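Local atomic coordinates of glutamine cyclotransferase (Xanthomonas campestris, PDB entry 3MBR), a protein that probably catalyses the cyclisation of N-terminal glutamine to pyroglutamate in peptides, and is a calcium-binding beta-propeller of the glutaminyl cyclase family. Residues N159-A164 and I172-P177. The protein carries 1 engineered substitution. Sequence-based numbering, arbitrary orientation.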
loop_
_atom_site.group_PDB
_atom_site.type_symbol
_atom_site.label_atom_id
_atom_site.label_comp_id
_atom_site.label_asym_id
_atom_site.label_seq_id
_atom_site.Cartn_x
_atom_site.Cartn_y
_atom_site.Cartn_z
ATOM N N ASN A 159 -8.316 -11.125 -1.969
ATOM C CA ASN A 159 -9.374 -12.061 -2.520
ATOM C C ASN A 159 -9.810 -11.715 -3.947
ATOM O O ASN A 159 -11.012 -11.585 -4.237
ATOM C CB ASN A 159 -10.613 -12.025 -1.621
ATOM C CG ASN A 159 -10.331 -12.500 -0.190
ATOM O OD1 ASN A 159 -10.913 -11.958 0.771
ATOM N ND2 ASN A 159 -9.392 -13.444 -0.026
ATOM N N GLY A 160 -8.865 -11.544 -4.841
ATOM C CA GLY A 160 -9.162 -11.371 -6.226
ATOM C C GLY A 160 -9.521 -9.998 -6.627
ATOM O O GLY A 160 -9.937 -9.800 -7.774
ATOM N N GLU A 161 -9.414 -9.048 -5.691
ATOM C CA GLU A 161 -9.749 -7.667 -6.001
ATOM C C GLU A 161 -8.577 -6.800 -5.602
ATOM O O GLU A 161 -7.742 -7.195 -4.770
ATOM C CB GLU A 161 -10.964 -7.207 -5.197
ATOM C CG GLU A 161 -12.211 -7.882 -5.736
ATOM C CD GLU A 161 -13.477 -7.531 -5.004
ATOM O OE1 GLU A 161 -14.465 -7.259 -5.656
ATOM O OE2 GLU A 161 -13.487 -7.560 -3.772
ATOM N N LEU A 162 -8.533 -5.624 -6.196
ATOM C CA LEU A 162 -7.483 -4.662 -5.844
ATOM C C LEU A 162 -8.084 -3.597 -4.895
ATOM O O LEU A 162 -9.081 -2.949 -5.276
ATOM C CB LEU A 162 -6.892 -4.048 -7.127
ATOM C CG LEU A 162 -5.816 -2.981 -7.021
ATOM C CD1 LEU A 162 -4.579 -3.653 -6.368
ATOM C CD2 LEU A 162 -5.465 -2.503 -8.365
ATOM N N LEU A 163 -7.528 -3.418 -3.714
ATOM C CA LEU A 163 -7.924 -2.297 -2.860
ATOM C C LEU A 163 -6.929 -1.183 -3.119
ATOM O O LEU A 163 -5.697 -1.395 -3.188
ATOM C CB LEU A 163 -7.842 -2.644 -1.387
ATOM C CG LEU A 163 -8.841 -3.695 -0.839
ATOM C CD1 LEU A 163 -8.862 -3.760 0.668
ATOM C CD2 LEU A 163 -10.174 -3.630 -1.401
ATOM N N ALA A 164 -7.431 0.031 -3.243
ATOM C CA ALA A 164 -6.555 1.203 -3.476
ATOM C C ALA A 164 -7.014 2.347 -2.605
ATOM O O ALA A 164 -8.207 2.706 -2.604
ATOM C CB ALA A 164 -6.667 1.633 -4.967
ATOM N N ILE A 172 -11.117 3.885 0.659
ATOM C CA ILE A 172 -10.460 2.818 -0.138
ATOM C C ILE A 172 -11.441 2.394 -1.194
ATOM O O ILE A 172 -12.687 2.254 -0.923
ATOM C CB ILE A 172 -10.121 1.683 0.815
ATOM C CG1 ILE A 172 -9.027 2.213 1.836
ATOM C CG2 ILE A 172 -9.675 0.417 0.025
ATOM C CD1 ILE A 172 -8.677 1.162 2.863
ATOM N N ALA A 173 -10.990 2.258 -2.427
ATOM C CA ALA A 173 -11.772 1.705 -3.515
ATOM C C ALA A 173 -11.536 0.205 -3.590
ATOM O O ALA A 173 -10.366 -0.224 -3.596
ATOM C CB ALA A 173 -11.285 2.337 -4.798
ATOM N N ARG A 174 -12.596 -0.630 -3.659
ATOM C CA ARG A 174 -12.433 -2.067 -4.006
ATOM C C ARG A 174 -12.660 -2.126 -5.499
ATOM O O ARG A 174 -13.758 -1.742 -5.973
ATOM C CB ARG A 174 -13.498 -2.898 -3.306
ATOM C CG ARG A 174 -13.238 -3.100 -1.984
ATOM C CD ARG A 174 -14.392 -3.919 -1.295
ATOM N NE ARG A 174 -14.861 -5.021 -2.113
ATOM C CZ ARG A 174 -16.120 -5.442 -2.417
ATOM N NH1 ARG A 174 -16.233 -6.452 -3.268
ATOM N NH2 ARG A 174 -17.295 -4.990 -1.908
ATOM N N ILE A 175 -11.649 -2.571 -6.221
ATOM C CA ILE A 175 -11.614 -2.597 -7.703
ATOM C C ILE A 175 -11.695 -4.007 -8.263
ATOM O O ILE A 175 -10.932 -4.878 -7.854
ATOM C CB ILE A 175 -10.325 -1.893 -8.230
ATOM C CG1 ILE A 175 -10.297 -0.417 -7.734
ATOM C CG2 ILE A 175 -10.154 -1.916 -9.790
ATOM C CD1 ILE A 175 -8.886 0.130 -7.659
ATOM N N ASP A 176 -12.590 -4.184 -9.231
ATOM C CA ASP A 176 -12.676 -5.457 -9.985
ATOM C C ASP A 176 -11.529 -5.419 -10.982
ATOM O O ASP A 176 -11.487 -4.587 -11.865
ATOM C CB ASP A 176 -14.032 -5.516 -10.725
ATOM C CG ASP A 176 -14.173 -6.718 -11.601
ATOM O OD1 ASP A 176 -13.174 -7.391 -11.851
ATOM O OD2 ASP A 176 -15.293 -6.952 -12.097
ATOM N N PRO A 177 -10.498 -6.292 -10.831
ATOM C CA PRO A 177 -9.361 -6.081 -11.741
ATOM C C PRO A 177 -9.624 -6.450 -13.208
ATOM O O PRO A 177 -8.915 -5.956 -14.105
ATOM C CB PRO A 177 -8.281 -7.044 -11.193
ATOM C CG PRO A 177 -9.013 -8.060 -10.421
ATOM C CD PRO A 177 -10.302 -7.397 -9.897
#
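A beta hairpin of strands 161-166 and 171-175 supplies the two middle strands of a four-stranded antiparallel propeller blade, whose outer strands are 152-158 and 182-187. The axes of the short segments 161-164 and 172-175 lie 165° apart, nearly antiparallel, and two hydrogen-bonded pairs fix the register. In the first, Leu-162 N reaches Ile-175 O at 3.0 Å and Ile-175 N returns to Leu-162 O at 2.8 Å; Ala-164 and Ala-173 repeat the exchange. Between them lies the non-hydrogen-bonded pair Leu-163 and Arg-174; Leu-163 CA approaches Ala-173 O at 3.3 Å in a CA-H...O contact. On one face, Ile-175 CD1 reaches diagonally across to Ala-164 CB at 3.8 Å, while the CB atoms of Leu-162 and Ile-175 lie 4.2 Å apart; Ala-164 also packs on Leu-155, a calcium-site residue. The other face carries Leu-163, whose CB meets Ile-172 CG2, and the Arg-174 chain, which bends at chi3 (42°) and turns its guanidinium toward Glu-161. That carboxylate, on a chain extended beyond CG, meets the guanidinium edge with the planes 53° apart. Arg-174 NH2 hydrogen-bonds to Gln-7 OE1, a second partner for the guanidinium. In the salt bridge NH1 of Arg-174 is shared by both Glu-161 oxygens through their syn lone pairs, OE2 at 3.0 Å and OE1 at 3.1 Å, while Arg-174 NE adds a weak bond to OE2 at 3.3 Å.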